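Local structure of L-methionine gamma-lyase (Fusobacterium nucleatum subsp. nucleatum, 6LXU) at residues A18-K22 / T67-E71; A29-T35 / P250-Y254; D105-K111 / E131-T137. The protein belongs to the Cys/Met metabolism family of pyridoxal-phosphate-dependent enzymes and is assembled from four copies of one chain. One frame throughout, in Å; residues are numbered along the deposited sequence.

Interaction 1 (A18-K22 / T67-E71); sequences AGTLK and TTVLE
Segment 18-22 has neither helix nor strand geometry, whereas 67-71 is a full turn inside helix 65-78, closed by Glu71 N hydrogen-bonded to Thr67 O at 2.9 Å. Ala18 is the first residue to leave the preceding helix (phi/psi -65/148). Gly19 then takes a left-handed conformation (81/2), and Thr20 to Lys22 run extended. The register is set by Gly19 and Val69, whose CA atoms lie 5.1 Å apart. Steric evidence explains glycine at this point: its phi is positive, and an ideal CB would point at the helix and stand a tight 3.1 Å from Val69 O. The backbone approach is a CA-H...O contact, Val69 CA to Gly19 O at 3.6 Å with 154° at the hydrogen. The side-chain contacts are apolar. Leu21 (chi1 m, chi2 t) directs its side chain at the helix, with CG 3.8 Å from Val69 CG2 and CD1 3.9 Å from Thr68 CG2. Val69 (chi1 t) also packs CG2 against the loop backbone, 3.6 Å from Leu21 N and 4.1 Å from Thr20 CA. Thr68 OG1 is hydrogen-bonded to Tyr57 OH. The contact is a small one, 200 Å² in all, by which a loop lies along one side of a helix near the surface. Lys73 NZ and Asn72 ND2, further along helix 65-78, hydrogen-bond to Ala18 O and, weakly, to Gly19 O; Leu70 packs on helix 250-260, and Glu71 reaches strand 82-86.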
loop_
_atom_site.group_PDB
_atom_site.type_symbol
_atom_site.label_atom_id
_atom_site.label_comp_id
_atom_site.label_asym_id
_atom_site.label_seq_id
_atom_site.Cartn_x
_atom_site.Cartn_y
_atom_site.Cartn_z
ATOM N N ALA A 18 0.609 2.751 -22.767
ATOM C CA ALA A 18 1.994 3.096 -23.136
ATOM C C ALA A 18 2.938 2.777 -22.014
ATOM O O ALA A 18 2.585 2.839 -20.857
ATOM C CB ALA A 18 2.120 4.563 -23.494
ATOM N N GLY A 19 4.157 2.408 -22.390
ATOM C CA GLY A 19 5.274 2.379 -21.473
ATOM C C GLY A 19 5.349 1.149 -20.609
ATOM O O GLY A 19 6.289 1.027 -19.815
ATOM N N THR A 20 4.423 0.207 -20.783
ATOM C CA THR A 20 4.370 -0.990 -19.949
ATOM C C THR A 20 5.641 -1.804 -20.084
ATOM O O THR A 20 6.250 -1.862 -21.154
ATOM C CB THR A 20 3.273 -1.970 -20.382
ATOM O OG1 THR A 20 3.533 -2.413 -21.727
ATOM C CG2 THR A 20 1.897 -1.366 -20.278
ATOM N N LEU A 21 6.013 -2.452 -18.989
ATOM C CA LEU A 21 7.107 -3.406 -18.966
ATOM C C LEU A 21 6.520 -4.768 -18.674
ATOM O O LEU A 21 5.489 -4.871 -18.006
ATOM C CB LEU A 21 8.108 -3.043 -17.876
ATOM C CG LEU A 21 9.028 -1.852 -18.106
ATOM C CD1 LEU A 21 9.868 -1.661 -16.844
ATOM C CD2 LEU A 21 9.897 -2.021 -19.347
ATOM N N LYS A 22 7.197 -5.805 -19.151
ATOM C CA LYS A 22 6.813 -7.188 -18.868
ATOM C C LYS A 22 7.023 -7.534 -17.412
ATOM O O LYS A 22 7.879 -6.934 -16.738
ATOM C CB LYS A 22 7.655 -8.173 -19.696
ATOM C CG LYS A 22 7.051 -9.568 -19.817
ATOM C CD LYS A 22 5.824 -9.485 -20.703
ATOM C CE LYS A 22 5.009 -10.753 -20.738
ATOM N NZ LYS A 22 3.628 -10.473 -21.216
ATOM N N THR A 67 8.451 2.480 -11.458
ATOM C CA THR A 67 8.658 3.876 -11.801
ATOM C C THR A 67 8.982 4.059 -13.286
ATOM O O THR A 67 8.546 5.033 -13.889
ATOM C CB THR A 67 9.747 4.449 -10.907
ATOM O OG1 THR A 67 9.383 4.126 -9.564
ATOM C CG2 THR A 67 9.871 5.931 -11.065
ATOM N N THR A 68 9.739 3.125 -13.855
ATOM C CA THR A 68 10.041 3.198 -15.289
ATOM C C THR A 68 8.783 3.233 -16.152
ATOM O O THR A 68 8.716 3.979 -17.130
ATOM C CB THR A 68 10.926 2.021 -15.711
ATOM O OG1 THR A 68 12.184 2.177 -15.055
ATOM C CG2 THR A 68 11.144 1.969 -17.224
ATOM N N VAL A 69 7.789 2.433 -15.795
ATOM C CA VAL A 69 6.523 2.444 -16.533
ATOM C C VAL A 69 5.885 3.817 -16.498
ATOM O O VAL A 69 5.452 4.330 -17.524
ATOM C CB VAL A 69 5.575 1.361 -16.022
ATOM C CG1 VAL A 69 4.179 1.517 -16.611
ATOM C CG2 VAL A 69 6.139 -0.001 -16.367
ATOM N N LEU A 70 5.856 4.424 -15.309
ATOM C CA LEU A 70 5.316 5.763 -15.175
ATOM C C LEU A 70 6.076 6.775 -16.030
ATOM O O LEU A 70 5.487 7.623 -16.699
ATOM C CB LEU A 70 5.335 6.177 -13.704
ATOM C CG LEU A 70 4.936 7.616 -13.395
ATOM C CD1 LEU A 70 3.534 7.918 -13.888
ATOM C CD2 LEU A 70 5.042 7.869 -11.899
ATOM N N GLU A 71 7.399 6.694 -15.956
ATOM C CA GLU A 71 8.261 7.581 -16.726
ATOM C C GLU A 71 8.008 7.459 -18.226
ATOM O O GLU A 71 7.901 8.461 -18.940
ATOM C CB GLU A 71 9.714 7.280 -16.400
ATOM C CG GLU A 71 10.075 7.737 -14.989
ATOM C CD GLU A 71 11.422 7.281 -14.488
ATOM O OE1 GLU A 71 12.014 6.338 -15.049
ATOM O OE2 GLU A 71 11.886 7.868 -13.475
#

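Interaction 2 (A29-T35 / P250-Y254); sequences AMPIYQT and PQEAY
An N-terminal arm lying over the first turn of helix 250-260, at a junction of subunits, is the setting of this buried contact (384 Å²). Segment 29-35 is an irregular, largely extended chain; Tyr33 (-86/73) and Gln34 (-82/78) are centres of successive inverse gamma turns, closed by weak hydrogen bonds from Gln34 N to Ile32 O and Thr35 N to Tyr33 O, both 2.9 Å. Segment 250-254 is helical, with Tyr254 N hydrogen-bonded to Pro250 O at 2.9 Å. The nearest CA pair is Gln34 and Pro250, 5.4 Å apart. Ile32 (chi1 m, chi2 t) points into the helix: CG1 is 3.7 Å from Tyr254 CG, CD1 3.6 Å from Gln251 OE1, and CG2 4.3 Å from Pro250 CB. Such arms typify the Cys/Met metabolism family, where they reach adjoining subunits; here Thr35 OG1, hydrogen-bonded to Thr37 O, also hydrogen-bonds with Ala29 N of the second subunit, and the converse pair forms too. Pro250 CG lies 3.3 Å from Tyr33 O. Tyr254 (chi1 t) places CE1 3.3 Å from Met30 O and OH 3.8 Å from Ala29 CB, and its OH is hydrogen-bonded to Asp219 of the fourth subunit. A water donates to Gln34 OE1 (2.9 Å) and Gln251 OE1 (2.8 Å), bridging the segments, while Gln34 NE2 hydrogen-bonds to Asp219 and Glu252 of the third subunit and Gln251 NE2 to Tyr255 OH of the fourth.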
loop_
_atom_site.group_PDB
_atom_site.type_symbol
_atom_site.label_atom_id
_atom_site.label_comp_id
_atom_site.label_asym_id
_atom_site.label_seq_id
_atom_site.Cartn_x
_atom_site.Cartn_y
_atom_site.Cartn_z
ATOM N N ALA A 29 -2.208 -5.978 -13.871
ATOM C CA ALA A 29 -1.756 -4.720 -13.221
ATOM C C ALA A 29 -0.223 -4.648 -13.140
ATOM O O ALA A 29 0.397 -5.661 -12.945
ATOM C CB ALA A 29 -2.370 -4.618 -11.866
ATOM N N MET A 30 0.380 -3.485 -13.274
ATOM C CA MET A 30 1.791 -3.351 -13.128
ATOM C C MET A 30 2.230 -3.723 -11.689
ATOM O O MET A 30 1.741 -3.093 -10.764
ATOM C CB MET A 30 2.104 -1.897 -13.421
ATOM C CG MET A 30 3.565 -1.636 -13.401
ATOM S SD MET A 30 4.435 -2.580 -14.683
ATOM C CE MET A 30 5.753 -3.414 -13.808
ATOM N N PRO A 31 3.101 -4.730 -11.476
ATOM C CA PRO A 31 3.483 -5.037 -10.092
ATOM C C PRO A 31 4.105 -3.847 -9.375
ATOM O O PRO A 31 4.750 -2.989 -10.009
ATOM C CB PRO A 31 4.483 -6.183 -10.240
ATOM C CG PRO A 31 4.131 -6.790 -11.560
ATOM C CD PRO A 31 3.659 -5.719 -12.420
ATOM N N ILE A 32 3.938 -3.828 -8.057
ATOM C CA ILE A 32 4.539 -2.788 -7.222
ATOM C C ILE A 32 5.859 -3.349 -6.740
ATOM O O ILE A 32 5.898 -4.203 -5.864
ATOM C CB ILE A 32 3.625 -2.368 -6.057
ATOM C CG1 ILE A 32 2.205 -2.084 -6.561
ATOM C CG2 ILE A 32 4.235 -1.159 -5.360
ATOM C CD1 ILE A 32 1.217 -1.758 -5.458
ATOM N N TYR A 33 6.953 -2.860 -7.333
ATOM C CA TYR A 33 8.282 -3.323 -6.976
ATOM C C TYR A 33 8.761 -2.500 -5.774
ATOM O O TYR A 33 9.608 -1.597 -5.888
ATOM C CB TYR A 33 9.194 -3.279 -8.227
ATOM C CG TYR A 33 8.751 -4.290 -9.364
ATOM C CD1 TYR A 33 8.909 -5.645 -9.198
ATOM C CD2 TYR A 33 8.202 -3.844 -10.559
ATOM C CE1 TYR A 33 8.569 -6.535 -10.197
ATOM C CE2 TYR A 33 7.858 -4.737 -11.568
ATOM C CZ TYR A 33 8.030 -6.083 -11.375
ATOM O OH TYR A 33 7.669 -6.959 -12.382
ATOM N N GLN A 34 8.160 -2.797 -4.623
ATOM C CA GLN A 34 8.402 -2.069 -3.395
ATOM C C GLN A 34 9.698 -2.616 -2.772
ATOM O O GLN A 34 9.687 -3.435 -1.864
ATOM C CB GLN A 34 7.183 -2.179 -2.461
ATOM C CG GLN A 34 7.290 -1.260 -1.262
ATOM C CD GLN A 34 6.985 0.192 -1.570
ATOM O OE1 GLN A 34 6.061 0.475 -2.331
ATOM N NE2 GLN A 34 7.725 1.116 -0.976
ATOM N N THR A 35 10.813 -2.149 -3.353
ATOM C CA THR A 35 12.148 -2.639 -3.030
ATOM C C THR A 35 13.095 -1.469 -2.978
ATOM O O THR A 35 12.903 -0.481 -3.691
ATOM C CB THR A 35 12.639 -3.680 -4.055
ATOM O OG1 THR A 35 13.740 -4.395 -3.490
ATOM C CG2 THR A 35 13.036 -3.075 -5.399
ATOM N N PRO A 250 7.737 3.438 -4.774
ATOM C CA PRO A 250 7.058 2.572 -5.738
ATOM C C PRO A 250 5.539 2.520 -5.553
ATOM O O PRO A 250 4.809 2.494 -6.548
ATOM C CB PRO A 250 7.763 1.233 -5.552
ATOM C CG PRO A 250 9.158 1.618 -5.175
ATOM C CD PRO A 250 8.969 2.802 -4.258
ATOM N N GLN A 251 5.063 2.563 -4.319
ATOM C CA GLN A 251 3.609 2.601 -4.088
ATOM C C GLN A 251 2.988 3.811 -4.763
ATOM O O GLN A 251 1.943 3.713 -5.420
ATOM C CB GLN A 251 3.283 2.627 -2.598
ATOM C CG GLN A 251 1.787 2.689 -2.328
ATOM C CD GLN A 251 1.068 1.457 -2.820
ATOM O OE1 GLN A 251 1.498 0.330 -2.520
ATOM N NE2 GLN A 251 -0.031 1.636 -3.560
ATOM N N GLU A 252 3.617 4.971 -4.592
ATOM C CA GLU A 252 3.112 6.185 -5.216
ATOM C C GLU A 252 3.218 6.128 -6.735
ATOM O O GLU A 252 2.309 6.582 -7.424
ATOM C CB GLU A 252 3.769 7.439 -4.639
ATOM C CG GLU A 252 3.248 7.810 -3.259
ATOM C CD GLU A 252 3.828 6.999 -2.110
ATOM O OE1 GLU A 252 4.957 6.467 -2.256
ATOM O OE2 GLU A 252 3.196 6.918 -1.023
ATOM N N ALA A 253 4.299 5.551 -7.259
ATOM C CA ALA A 253 4.379 5.342 -8.704
ATOM C C ALA A 253 3.186 4.521 -9.203
ATOM O O ALA A 253 2.584 4.865 -10.225
ATOM C CB ALA A 253 5.700 4.695 -9.083
ATOM N N TYR A 254 2.851 3.454 -8.478
ATOM C CA TYR A 254 1.700 2.629 -8.832
ATOM C C TYR A 254 0.401 3.448 -8.773
ATOM O O TYR A 254 -0.420 3.378 -9.703
ATOM C CB TYR A 254 1.607 1.355 -7.954
ATOM C CG TYR A 254 0.437 0.546 -8.407
ATOM C CD1 TYR A 254 0.503 -0.193 -9.579
ATOM C CD2 TYR A 254 -0.791 0.620 -7.744
ATOM C CE1 TYR A 254 -0.609 -0.838 -10.076
ATOM C CE2 TYR A 254 -1.903 -0.039 -8.231
ATOM C CZ TYR A 254 -1.815 -0.747 -9.421
ATOM O OH TYR A 254 -2.914 -1.358 -10.001
HETATM O O HOH W 1 3.718 -0.758 -1.144
#

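Interaction 3 (D105-K111 / E131-T137); sequences DHVVTDK and EVTFVDT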
loop_
_atom_site.group_PDB
_atom_site.type_symbol
_atom_site.label_atom_id
_atom_site.label_comp_id
_atom_site.label_asym_id
_atom_site.label_seq_id
_atom_site.Cartn_x
_atom_site.Cartn_y
_atom_site.Cartn_z
ATOM N N ASP A 105 25.486 31.482 -13.820
ATOM C CA ASP A 105 24.446 31.409 -14.836
ATOM C C ASP A 105 23.352 32.408 -14.511
ATOM O O ASP A 105 23.212 32.886 -13.383
ATOM C CB ASP A 105 23.800 30.014 -14.909
ATOM C CG ASP A 105 24.656 28.975 -15.578
ATOM O OD1 ASP A 105 25.688 29.337 -16.197
ATOM O OD2 ASP A 105 24.279 27.782 -15.528
ATOM N N HIS A 106 22.531 32.665 -15.529
ATOM C CA HIS A 106 21.395 33.564 -15.452
ATOM C C HIS A 106 20.102 32.838 -15.876
ATOM O O HIS A 106 20.119 31.946 -16.730
ATOM C CB HIS A 106 21.683 34.802 -16.325
ATOM C CG HIS A 106 20.568 35.798 -16.418
ATOM N ND1 HIS A 106 19.909 36.050 -17.605
ATOM C CD2 HIS A 106 20.033 36.644 -15.506
ATOM C CE1 HIS A 106 19.007 36.989 -17.412
ATOM N NE2 HIS A 106 19.069 37.382 -16.153
ATOM N N VAL A 107 19.006 33.255 -15.253
ATOM C CA VAL A 107 17.668 32.714 -15.507
ATOM C C VAL A 107 16.734 33.880 -15.800
ATOM O O VAL A 107 16.757 34.885 -15.086
ATOM C CB VAL A 107 17.131 31.942 -14.276
ATOM C CG1 VAL A 107 15.686 31.488 -14.490
ATOM C CG2 VAL A 107 18.043 30.774 -13.946
ATOM N N VAL A 108 15.926 33.733 -16.854
ATOM C CA VAL A 108 14.818 34.631 -17.127
ATOM C C VAL A 108 13.525 33.891 -16.839
ATOM O O VAL A 108 13.317 32.788 -17.362
ATOM C CB VAL A 108 14.807 35.127 -18.588
ATOM C CG1 VAL A 108 13.573 35.975 -18.885
ATOM C CG2 VAL A 108 16.079 35.900 -18.893
ATOM N N THR A 109 12.660 34.488 -16.045
ATOM C CA THR A 109 11.379 33.866 -15.723
ATOM C C THR A 109 10.335 34.937 -15.411
ATOM O O THR A 109 10.585 36.141 -15.598
ATOM C CB THR A 109 11.544 32.802 -14.606
ATOM O OG1 THR A 109 10.351 32.013 -14.527
ATOM C CG2 THR A 109 11.816 33.438 -13.252
ATOM N N ASP A 110 9.153 34.509 -14.985
ATOM C CA ASP A 110 8.039 35.412 -14.739
ATOM C C ASP A 110 7.885 35.641 -13.244
ATOM O O ASP A 110 8.257 34.794 -12.445
ATOM C CB ASP A 110 6.763 34.804 -15.332
ATOM C CG ASP A 110 5.708 35.847 -15.649
ATOM O OD1 ASP A 110 5.090 36.380 -14.696
ATOM O OD2 ASP A 110 5.490 36.134 -16.841
ATOM N N LYS A 111 7.362 36.795 -12.839
ATOM C CA LYS A 111 6.913 36.942 -11.429
ATOM C C LYS A 111 5.676 36.084 -11.074
ATOM O O LYS A 111 5.491 35.699 -9.909
ATOM C CB LYS A 111 6.717 38.413 -11.027
ATOM C CG LYS A 111 5.745 39.238 -11.859
ATOM C CD LYS A 111 5.931 40.738 -11.620
ATOM C CE LYS A 111 7.157 41.320 -12.331
ATOM N NZ LYS A 111 6.939 41.502 -13.798
ATOM N N GLU A 131 21.973 34.224 -11.069
ATOM C CA GLU A 131 21.295 35.500 -11.303
ATOM C C GLU A 131 19.905 35.203 -11.856
ATOM O O GLU A 131 19.799 34.412 -12.789
ATOM C CB GLU A 131 22.062 36.319 -12.361
ATOM C CG GLU A 131 23.535 36.590 -12.049
ATOM C CD GLU A 131 24.366 37.000 -13.263
ATOM O OE1 GLU A 131 23.801 37.301 -14.338
ATOM O OE2 GLU A 131 25.609 37.028 -13.140
ATOM N N VAL A 132 18.873 35.837 -11.324
ATOM C CA VAL A 132 17.511 35.625 -11.823
ATOM C C VAL A 132 16.864 36.965 -12.119
ATOM O O VAL A 132 16.884 37.865 -11.282
ATOM C CB VAL A 132 16.644 34.820 -10.828
ATOM C CG1 VAL A 132 15.274 34.524 -11.436
ATOM C CG2 VAL A 132 17.339 33.521 -10.426
ATOM N N THR A 133 16.320 37.099 -13.327
ATOM C CA THR A 133 15.541 38.266 -13.713
ATOM C C THR A 133 14.082 37.850 -13.887
ATOM O O THR A 133 13.780 36.907 -14.639
ATOM C CB THR A 133 16.051 38.870 -15.030
ATOM O OG1 THR A 133 17.437 39.198 -14.896
ATOM C CG2 THR A 133 15.283 40.140 -15.387
ATOM N N PHE A 134 13.191 38.546 -13.194
ATOM C CA PHE A 134 11.757 38.332 -13.294
ATOM C C PHE A 134 11.172 39.393 -14.205
ATOM O O PHE A 134 11.330 40.595 -13.950
ATOM C CB PHE A 134 11.110 38.425 -11.922
ATOM C CG PHE A 134 11.603 37.390 -10.960
ATOM C CD1 PHE A 134 11.110 36.085 -11.005
ATOM C CD2 PHE A 134 12.578 37.702 -10.023
ATOM C CE1 PHE A 134 11.570 35.121 -10.123
ATOM C CE2 PHE A 134 13.036 36.736 -9.136
ATOM C CZ PHE A 134 12.532 35.448 -9.188
ATOM N N VAL A 135 10.513 38.947 -15.271
ATOM C CA VAL A 135 9.883 39.843 -16.247
ATOM C C VAL A 135 8.440 39.417 -16.483
ATOM O O VAL A 135 7.982 38.384 -15.970
ATOM C CB VAL A 135 10.640 39.845 -17.595
ATOM C CG1 VAL A 135 12.113 40.149 -17.398
ATOM C CG2 VAL A 135 10.492 38.519 -18.343
ATOM N N ASP A 136 7.712 40.225 -17.243
ATOM C CA ASP A 136 6.404 39.835 -17.737
ATOM C C ASP A 136 6.605 39.050 -19.023
ATOM O O ASP A 136 6.831 39.634 -20.084
ATOM C CB ASP A 136 5.557 41.080 -18.005
ATOM C CG ASP A 136 4.162 40.758 -18.518
ATOM O OD1 ASP A 136 3.830 39.557 -18.660
ATOM O OD2 ASP A 136 3.387 41.709 -18.767
ATOM N N THR A 137 6.520 37.719 -18.931
ATOM C CA THR A 137 6.752 36.886 -20.111
ATOM C C THR A 137 5.595 36.898 -21.130
ATOM O O THR A 137 5.729 36.314 -22.204
ATOM C CB THR A 137 7.154 35.437 -19.756
ATOM O OG1 THR A 137 6.098 34.776 -19.042
ATOM C CG2 THR A 137 8.437 35.411 -18.935
#
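Phe134 sets its ring beside Thr109, CD1 lying 3.5 Å from Thr109 CG2, while the ring edge faces Asp110 O at 3.4 Å from CD1. Val107 and Val132 share this face, Val107 CB 4.2 Å from Val132 CG2, and helix 115-125 covers it through Met121. On the other face, His106 NE2 and Thr133 OG1 are hydrogen-bonded at 2.7 Å and Val108 CG1 meets Val135 CG2 at 4.0 Å, beneath helix 140-146. The strands pair in parallel through backbone hydrogen bonds: Glu131 N to Asp105 O (2.9 Å), Val107 N to Glu131 O (2.8 Å), Thr133 N to Val107 O (2.9 Å), Thr109 N to Thr133 O (3.0 Å) and Val135 N to Thr109 O (2.8 Å). Their axes approach to 4.6 Å and cross at -28°. At the C-terminal end of the pairing, Asp110 OD2 accepts from Thr137 N (2.8 Å) and OG1 (2.7 Å); it lies 4.2 Å from Asp136 OD1, itself hydrogen-bonded to Ser138 OG, and Lys165 salt-bridges both carboxylates. Strands 106-110 and 131-135, joined through helix 115-125, make a beta-alpha-beta crossover at one edge of the seven-stranded mixed sheet, whose order 1-7-6-5-4-2-3 is that of the large domain of fold-type I pyridoxal-phosphate enzymes.

How the interactions relate
Interactions 1 and 2 form one continuous region: their centres are 11 Å apart, and both loop segments belong to the same connection between helices 11-17 and 43-50. Val69 CG2 meets Met30 SD at 3.5 Å, and Thr67 OG1 lies 3.8 Å from Ala253 CB, so helix 65-78 touches both the arm and helix 250-260. Both contacts also reach the second subunit. Interaction 3 stands apart on the opposite side of the chain's centre, about 35 Å from interaction 1 and 38 Å from interaction 2 between centres, and touches no other chain. Lys212, which carries the pyridoxal phosphate, follows strand 205-209 in the sheet's interior and belongs to none of the six segments.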